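Local structure of Myo-inositol dehydrogenase (3EUW) at residues V186-V199 with Y210-E223. The protein probably catalyses the NAD+-dependent oxidation of myo-inositol, as a tetrameric member of the Gfo/Idh/MocA oxidoreductase family. Residues are numbered along the deposited sequence; the frame is centred on the assembly and turned at random.
Sequences VPNIVEVTATGANV and YDQVIVTLRGSKGE
G196 CA lies over the centre of one face of the Y210 ring, 3.6 Å from its centroid, a CH-pi contact; with no side chain, glycine lets the ring settle on the backbone. Toward the other end, the R218 guanidinium has a water at its edge, in plane, while E191 OE1 comes obliquely to R218 NE at 3.1 Å, a salt bridge with planes 70° apart; opposite charges suit these partly exposed positions. Strands 189-197 and 212-219 are antiparallel neighbours in the mixed sheet of the C-terminal domain. A classic beta bulge sets V190 and E191 against the single R218: R218 O takes a nearly straight bond from V190 N at 2.9 Å and a weak one from E191 N. On the face toward helices 169-185 and 307-326, apolar residues suit the interior: V192 CG2 meets L217 CD2 at 3.6 Å, and A194 CB touches V215 CG2. The other face carries beta-branched T193, T195, I214 and T216, suited to strands; I214 and T216 pack against T216 and I214 of a second subunit. Waters join T193 OG1 to T216 O and T195 OG1 to I214 O, while T193 OG1 also hydrogen-bonds T329 OG1. Beyond A197, chi1 of 60° swings the D211 carboxylate toward V199, its two oxygens suiting several N-H groups: OD2 accepts those of F200 and S201, and D211 OD1 accepts V199 N at 3.1 Å through its syn lone pair.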
ATOM      1  N   VAL A 186      23.428  10.689 -11.159  1.00 14.43           N
ATOM      2  CA  VAL A 186      24.784  11.077 -10.778  1.00 16.56           C
ATOM      3  C   VAL A 186      25.681  10.862 -11.994  1.00 17.33           C
ATOM      4  O   VAL A 186      26.255   9.787 -12.172  1.00 18.51           O
ATOM      5  CB  VAL A 186      25.293  10.209  -9.613  1.00 18.37           C
ATOM      6  CG1 VAL A 186      26.672  10.675  -9.172  1.00 15.52           C
ATOM      7  CG2 VAL A 186      24.295  10.265  -8.450  1.00 17.86           C
ATOM      8  N   PRO A 187      25.811  11.895 -12.842  1.00 17.81           N
ATOM      9  CA  PRO A 187      26.614  11.885 -14.067  1.00 19.33           C
ATOM     10  C   PRO A 187      28.059  11.460 -13.888  1.00 19.64           C
ATOM     11  O   PRO A 187      28.615  10.742 -14.718  1.00 22.68           O
ATOM     12  CB  PRO A 187      26.521  13.333 -14.563  1.00 20.71           C
ATOM     13  CG  PRO A 187      25.242  13.825 -13.976  1.00 18.50           C
ATOM     14  CD  PRO A 187      25.247  13.232 -12.603  1.00 16.13           C
ATOM     15  N   ASN A 188      28.663  11.909 -12.797  1.00 22.34           N
ATOM     16  CA  ASN A 188      30.062  11.629 -12.525  1.00 22.31           C
ATOM     17  C   ASN A 188      30.346  10.438 -11.614  1.00 20.75           C
ATOM     18  O   ASN A 188      30.331  10.555 -10.388  1.00 19.77           O
ATOM     19  CB  ASN A 188      30.694  12.893 -11.950  1.00 27.10           C
ATOM     20  CG  ASN A 188      30.363  14.124 -12.776  1.00 34.49           C
ATOM     21  OD1 ASN A 188      30.272  15.239 -12.252  1.00 38.36           O
ATOM     22  ND2 ASN A 188      30.184  13.927 -14.085  1.00 37.01           N
ATOM     23  N   ILE A 189      30.623   9.294 -12.232  1.00 19.06           N
ATOM     24  CA  ILE A 189      30.935   8.076 -11.500  1.00 18.48           C
ATOM     25  C   ILE A 189      32.458   7.914 -11.520  1.00 19.26           C
ATOM     26  O   ILE A 189      33.088   8.063 -12.566  1.00 19.58           O
ATOM     27  CB  ILE A 189      30.286   6.847 -12.162  1.00 16.44           C
ATOM     28  CG1 ILE A 189      28.768   7.048 -12.280  1.00 18.13           C
ATOM     29  CG2 ILE A 189      30.631   5.589 -11.375  1.00 17.97           C
ATOM     30  CD1 ILE A 189      28.035   7.217 -10.967  1.00 11.83           C
ATOM     31  N   VAL A 190      33.052   7.615 -10.372  1.00 18.68           N
ATOM     32  CA  VAL A 190      34.492   7.461 -10.317  1.00 20.39           C
ATOM     33  C   VAL A 190      34.966   6.025 -10.109  1.00 20.46           C
ATOM     34  O   VAL A 190      36.003   5.643 -10.647  1.00 21.02           O
ATOM     35  CB  VAL A 190      35.114   8.373  -9.228  1.00 21.80           C
ATOM     36  CG1 VAL A 190      34.860   9.824  -9.571  1.00 21.66           C
ATOM     37  CG2 VAL A 190      34.525   8.060  -7.867  1.00 21.76           C
ATOM     38  N   GLU A 191      34.211   5.233  -9.348  1.00 20.00           N
ATOM     39  CA  GLU A 191      34.589   3.841  -9.090  1.00 19.37           C
ATOM     40  C   GLU A 191      33.462   2.853  -9.372  1.00 17.59           C
ATOM     41  O   GLU A 191      32.278   3.187  -9.255  1.00 16.54           O
ATOM     42  CB  GLU A 191      35.059   3.662  -7.641  1.00 19.69           C
ATOM     43  CG  GLU A 191      36.218   4.576  -7.234  1.00 24.23           C
ATOM     44  CD  GLU A 191      36.819   4.214  -5.885  1.00 24.74           C
ATOM     45  OE1 GLU A 191      36.076   3.744  -4.998  1.00 24.29           O
ATOM     46  OE2 GLU A 191      38.040   4.413  -5.706  1.00 29.87           O
ATOM     47  N   VAL A 192      33.847   1.631  -9.721  1.00 15.37           N
ATOM     48  CA  VAL A 192      32.886   0.594 -10.030  1.00 16.10           C
ATOM     49  C   VAL A 192      33.208  -0.731  -9.350  1.00 15.58           C
ATOM     50  O   VAL A 192      34.322  -1.236  -9.444  1.00 12.53           O
ATOM     51  CB  VAL A 192      32.817   0.361 -11.547  1.00 17.21           C
ATOM     52  CG1 VAL A 192      31.923  -0.822 -11.861  1.00 14.04           C
ATOM     53  CG2 VAL A 192      32.288   1.616 -12.231  1.00 19.87           C
ATOM     54  N   THR A 193      32.215  -1.282  -8.660  1.00 13.28           N
ATOM     55  CA  THR A 193      32.373  -2.562  -7.977  1.00 15.23           C
ATOM     56  C   THR A 193      31.221  -3.468  -8.400  1.00 15.02           C
ATOM     57  O   THR A 193      30.068  -3.048  -8.399  1.00 15.94           O
ATOM     58  CB  THR A 193      32.355  -2.382  -6.455  1.00 15.80           C
ATOM     59  OG1 THR A 193      33.288  -1.360  -6.097  1.00 16.70           O
ATOM     60  CG2 THR A 193      32.766  -3.661  -5.756  1.00 13.93           C
ATOM     61  N   ALA A 194      31.526  -4.706  -8.769  1.00 13.74           N
ATOM     62  CA  ALA A 194      30.478  -5.621  -9.201  1.00 11.67           C
ATOM     63  C   ALA A 194      30.734  -7.044  -8.749  1.00 13.73           C
ATOM     64  O   ALA A 194      31.877  -7.492  -8.695  1.00 13.97           O
ATOM     65  CB  ALA A 194      30.332  -5.579 -10.735  1.00  9.92           C
ATOM     66  N   THR A 195      29.649  -7.753  -8.453  1.00 12.70           N
ATOM     67  CA  THR A 195      29.710  -9.134  -8.004  1.00 13.74           C
ATOM     68  C   THR A 195      28.720  -9.966  -8.825  1.00 14.72           C
ATOM     69  O   THR A 195      27.538  -9.630  -8.906  1.00 14.79           O
ATOM     70  CB  THR A 195      29.326  -9.221  -6.522  1.00 13.39           C
ATOM     71  OG1 THR A 195      30.134  -8.308  -5.774  1.00 15.86           O
ATOM     72  CG2 THR A 195      29.535 -10.628  -5.996  1.00 12.77           C
ATOM     73  N   GLY A 196      29.198 -11.045  -9.431  1.00 13.59           N
ATOM     74  CA  GLY A 196      28.316 -11.883 -10.227  1.00 13.26           C
ATOM     75  C   GLY A 196      28.207 -13.271  -9.641  1.00 13.50           C
ATOM     76  O   GLY A 196      29.130 -13.742  -8.982  1.00 13.90           O
ATOM     77  N   ALA A 197      27.080 -13.929  -9.882  1.00 15.32           N
ATOM     78  CA  ALA A 197      26.852 -15.277  -9.377  1.00 14.35           C
ATOM     79  C   ALA A 197      26.035 -16.109 -10.379  1.00 14.64           C
ATOM     80  O   ALA A 197      25.554 -15.589 -11.387  1.00 13.45           O
ATOM     81  CB  ALA A 197      26.140 -15.219  -8.024  1.00 12.40           C
ATOM     82  N   ASN A 198      25.891 -17.399 -10.088  1.00 13.60           N
ATOM     83  CA  ASN A 198      25.156 -18.330 -10.943  1.00 15.51           C
ATOM     84  C   ASN A 198      24.312 -19.231 -10.049  1.00 16.00           C
ATOM     85  O   ASN A 198      24.807 -20.236  -9.543  1.00 14.50           O
ATOM     86  CB  ASN A 198      26.153 -19.174 -11.738  1.00 16.03           C
ATOM     87  CG  ASN A 198      26.804 -18.400 -12.864  1.00 16.10           C
ATOM     88  OD1 ASN A 198      26.275 -18.342 -13.968  1.00 19.81           O
ATOM     89  ND2 ASN A 198      27.940 -17.783 -12.588  1.00 14.42           N
ATOM     90  N   VAL A 199      23.042 -18.874  -9.864  1.00 16.22           N
ATOM     91  CA  VAL A 199      22.152 -19.626  -8.981  1.00 16.58           C
ATOM     92  C   VAL A 199      21.005 -20.463  -9.550  1.00 17.39           C
ATOM     93  O   VAL A 199      20.398 -21.238  -8.805  1.00 16.67           O
ATOM     94  CB  VAL A 199      21.511 -18.689  -7.930  1.00 17.97           C
ATOM     95  CG1 VAL A 199      22.593 -18.007  -7.137  1.00 21.43           C
ATOM     96  CG2 VAL A 199      20.597 -17.657  -8.619  1.00 16.12           C
ATOM     97  N   TYR A 210      26.498 -14.405 -15.982  1.00 15.61           N
ATOM     98  CA  TYR A 210      25.898 -14.542 -14.656  1.00 16.12           C
ATOM     99  C   TYR A 210      24.389 -14.410 -14.755  1.00 15.87           C
ATOM    100  O   TYR A 210      23.881 -13.656 -15.599  1.00 13.85           O
ATOM    101  CB  TYR A 210      26.416 -13.448 -13.705  1.00 17.82           C
ATOM    102  CG  TYR A 210      27.920 -13.359 -13.568  1.00 17.56           C
ATOM    103  CD1 TYR A 210      28.635 -14.304 -12.839  1.00 19.90           C
ATOM    104  CD2 TYR A 210      28.625 -12.316 -14.162  1.00 20.04           C
ATOM    105  CE1 TYR A 210      30.027 -14.210 -12.702  1.00 21.02           C
ATOM    106  CE2 TYR A 210      30.003 -12.209 -14.035  1.00 20.54           C
ATOM    107  CZ  TYR A 210      30.702 -13.154 -13.304  1.00 23.21           C
ATOM    108  OH  TYR A 210      32.062 -13.019 -13.160  1.00 25.62           O
ATOM    109  N   ASP A 211      23.662 -15.136 -13.912  1.00 13.46           N
ATOM    110  CA  ASP A 211      22.217 -15.003 -13.941  1.00 13.59           C
ATOM    111  C   ASP A 211      21.746 -14.005 -12.880  1.00 12.32           C
ATOM    112  O   ASP A 211      20.546 -13.759 -12.746  1.00 13.03           O
ATOM    113  CB  ASP A 211      21.513 -16.365 -13.783  1.00 16.36           C
ATOM    114  CG  ASP A 211      21.845 -17.060 -12.487  1.00 18.46           C
ATOM    115  OD1 ASP A 211      22.221 -16.384 -11.511  1.00 20.68           O
ATOM    116  OD2 ASP A 211      21.702 -18.304 -12.446  1.00 21.88           O
ATOM    117  N   GLN A 212      22.691 -13.448 -12.123  1.00  9.20           N
ATOM    118  CA  GLN A 212      22.383 -12.429 -11.125  1.00  9.15           C
ATOM    119  C   GLN A 212      23.641 -11.667 -10.706  1.00 10.93           C
ATOM    120  O   GLN A 212      24.721 -12.246 -10.532  1.00 11.35           O
ATOM    121  CB  GLN A 212      21.678 -13.021  -9.886  1.00 11.56           C
ATOM    122  CG  GLN A 212      22.540 -13.877  -8.973  1.00  9.77           C
ATOM    123  CD  GLN A 212      21.839 -14.247  -7.669  1.00 11.48           C
ATOM    124  OE1 GLN A 212      22.433 -14.862  -6.783  1.00 13.57           O
ATOM    125  NE2 GLN A 212      20.575 -13.872  -7.549  1.00  8.95           N
ATOM    126  N   VAL A 213      23.501 -10.354 -10.569  1.00  9.22           N
ATOM    127  CA  VAL A 213      24.631  -9.528 -10.157  1.00 10.96           C
ATOM    128  C   VAL A 213      24.233  -8.385  -9.214  1.00 10.29           C
ATOM    129  O   VAL A 213      23.069  -8.010  -9.134  1.00 10.57           O
ATOM    130  CB  VAL A 213      25.342  -8.883 -11.385  1.00 12.25           C
ATOM    131  CG1 VAL A 213      25.799  -9.950 -12.368  1.00  9.38           C
ATOM    132  CG2 VAL A 213      24.402  -7.898 -12.078  1.00 10.13           C
ATOM    133  N   ILE A 214      25.210  -7.859  -8.488  1.00 11.48           N
ATOM    134  CA  ILE A 214      25.004  -6.707  -7.612  1.00 13.19           C
ATOM    135  C   ILE A 214      26.111  -5.739  -7.988  1.00 12.52           C
ATOM    136  O   ILE A 214      27.272  -6.131  -8.088  1.00 15.18           O
ATOM    137  CB  ILE A 214      25.174  -7.012  -6.105  1.00 16.86           C
ATOM    138  CG1 ILE A 214      23.888  -7.567  -5.486  1.00 15.99           C
ATOM    139  CG2 ILE A 214      25.478  -5.697  -5.362  1.00 15.04           C
ATOM    140  CD1 ILE A 214      23.341  -8.773  -6.119  1.00 22.51           C
ATOM    141  N   VAL A 215      25.761  -4.482  -8.195  1.00 12.49           N
ATOM    142  CA  VAL A 215      26.746  -3.467  -8.542  1.00 11.70           C
ATOM    143  C   VAL A 215      26.685  -2.294  -7.565  1.00 12.44           C
ATOM    144  O   VAL A 215      25.604  -1.891  -7.127  1.00 13.98           O
ATOM    145  CB  VAL A 215      26.504  -2.927  -9.967  1.00 12.52           C
ATOM    146  CG1 VAL A 215      27.411  -1.733 -10.237  1.00 14.01           C
ATOM    147  CG2 VAL A 215      26.753  -4.034 -11.003  1.00 15.09           C
ATOM    148  N   THR A 216      27.844  -1.764  -7.204  1.00 10.58           N
ATOM    149  CA  THR A 216      27.906  -0.600  -6.335  1.00 12.76           C
ATOM    150  C   THR A 216      28.860   0.427  -6.966  1.00 13.36           C
ATOM    151  O   THR A 216      30.048   0.164  -7.133  1.00 12.75           O
ATOM    152  CB  THR A 216      28.382  -0.973  -4.913  1.00 14.25           C
ATOM    153  OG1 THR A 216      27.455  -1.891  -4.326  1.00 15.69           O
ATOM    154  CG2 THR A 216      28.437   0.247  -4.039  1.00 12.39           C
ATOM    155  N   LEU A 217      28.321   1.585  -7.333  1.00 13.34           N
ATOM    156  CA  LEU A 217      29.118   2.645  -7.957  1.00 13.75           C
ATOM    157  C   LEU A 217      29.360   3.786  -6.972  1.00 15.08           C
ATOM    158  O   LEU A 217      28.493   4.099  -6.155  1.00 15.07           O
ATOM    159  CB  LEU A 217      28.386   3.225  -9.172  1.00  9.31           C
ATOM    160  CG  LEU A 217      27.790   2.288 -10.223  1.00 11.78           C
ATOM    161  CD1 LEU A 217      26.903   3.085 -11.164  1.00  9.22           C
ATOM    162  CD2 LEU A 217      28.901   1.588 -10.991  1.00  9.27           C
ATOM    163  N   ARG A 218      30.539   4.398  -7.047  1.00 16.71           N
ATOM    164  CA  ARG A 218      30.844   5.540  -6.191  1.00 19.02           C
ATOM    165  C   ARG A 218      30.783   6.804  -7.045  1.00 19.89           C
ATOM    166  O   ARG A 218      31.433   6.884  -8.088  1.00 20.43           O
ATOM    167  CB  ARG A 218      32.237   5.424  -5.569  1.00 18.85           C
ATOM    168  CG  ARG A 218      32.680   6.691  -4.817  1.00 22.71           C
ATOM    169  CD  ARG A 218      34.018   6.482  -4.095  1.00 23.85           C
ATOM    170  NE  ARG A 218      33.977   5.260  -3.312  1.00 27.72           N
ATOM    171  CZ  ARG A 218      34.146   5.200  -2.003  1.00 27.48           C
ATOM    172  NH1 ARG A 218      34.372   6.311  -1.312  1.00 32.87           N
ATOM    173  NH2 ARG A 218      34.095   4.023  -1.390  1.00 28.64           N
ATOM    174  N   GLY A 219      29.988   7.774  -6.600  1.00 20.52           N
ATOM    175  CA  GLY A 219      29.863   9.038  -7.306  1.00 21.29           C
ATOM    176  C   GLY A 219      30.937  10.004  -6.828  1.00 23.22           C
ATOM    177  O   GLY A 219      31.475   9.841  -5.733  1.00 22.96           O
ATOM    178  N   SER A 220      31.239  11.013  -7.641  1.00 23.32           N
ATOM    179  CA  SER A 220      32.272  11.993  -7.319  1.00 23.55           C
ATOM    180  C   SER A 220      32.126  12.702  -5.973  1.00 24.32           C
ATOM    181  O   SER A 220      33.103  13.228  -5.435  1.00 26.06           O
ATOM    182  CB  SER A 220      32.354  13.034  -8.438  1.00 25.09           C
ATOM    183  OG  SER A 220      31.099  13.655  -8.641  1.00 25.30           O
ATOM    184  N   LYS A 221      30.920  12.718  -5.418  1.00 22.45           N
ATOM    185  CA  LYS A 221      30.708  13.373  -4.136  1.00 23.37           C
ATOM    186  C   LYS A 221      30.383  12.395  -3.002  1.00 22.32           C
ATOM    187  O   LYS A 221      29.832  12.788  -1.981  1.00 23.99           O
ATOM    188  CB  LYS A 221      29.592  14.413  -4.258  1.00 25.83           C
ATOM    189  CG  LYS A 221      29.908  15.546  -5.237  1.00 29.24           C
ATOM    190  CD  LYS A 221      28.770  16.557  -5.321  1.00 32.34           C
ATOM    191  CE  LYS A 221      29.109  17.658  -6.320  1.00 37.44           C
ATOM    192  NZ  LYS A 221      28.113  18.777  -6.321  1.00 40.52           N
ATOM    193  N   GLY A 222      30.726  11.126  -3.177  1.00 21.59           N
ATOM    194  CA  GLY A 222      30.445  10.149  -2.139  1.00 19.78           C
ATOM    195  C   GLY A 222      29.099   9.457  -2.280  1.00 18.88           C
ATOM    196  O   GLY A 222      28.710   8.683  -1.410  1.00 18.61           O
ATOM    197  N   GLU A 223      28.371   9.735  -3.358  1.00 17.15           N
ATOM    198  CA  GLU A 223      27.088   9.081  -3.558  1.00 15.11           C
ATOM    199  C   GLU A 223      27.348   7.599  -3.811  1.00 14.62           C
ATOM    200  O   GLU A 223      28.361   7.230  -4.418  1.00 14.70           O
ATOM    201  CB  GLU A 223      26.345   9.661  -4.766  1.00 14.12           C
ATOM    202  CG  GLU A 223      26.157  11.160  -4.732  1.00 17.62           C
ATOM    203  CD  GLU A 223      27.206  11.895  -5.547  1.00 18.62           C
ATOM    204  OE1 GLU A 223      28.371  11.432  -5.597  1.00 17.25           O
ATOM    205  OE2 GLU A 223      26.868  12.944  -6.128  1.00 21.09           O
TER
HETATM  206  O   HOH W   1      31.141  16.440  -9.551  1.00 45.55           O
HETATM  207  O   HOH W   2      34.137   2.400  -4.423  1.00 18.51           O
HETATM  208  O   HOH W   3      32.432   1.107  -6.322  1.00 23.52           O
HETATM  209  O   HOH W   4      29.202  -5.792  -5.877  1.00 28.14           O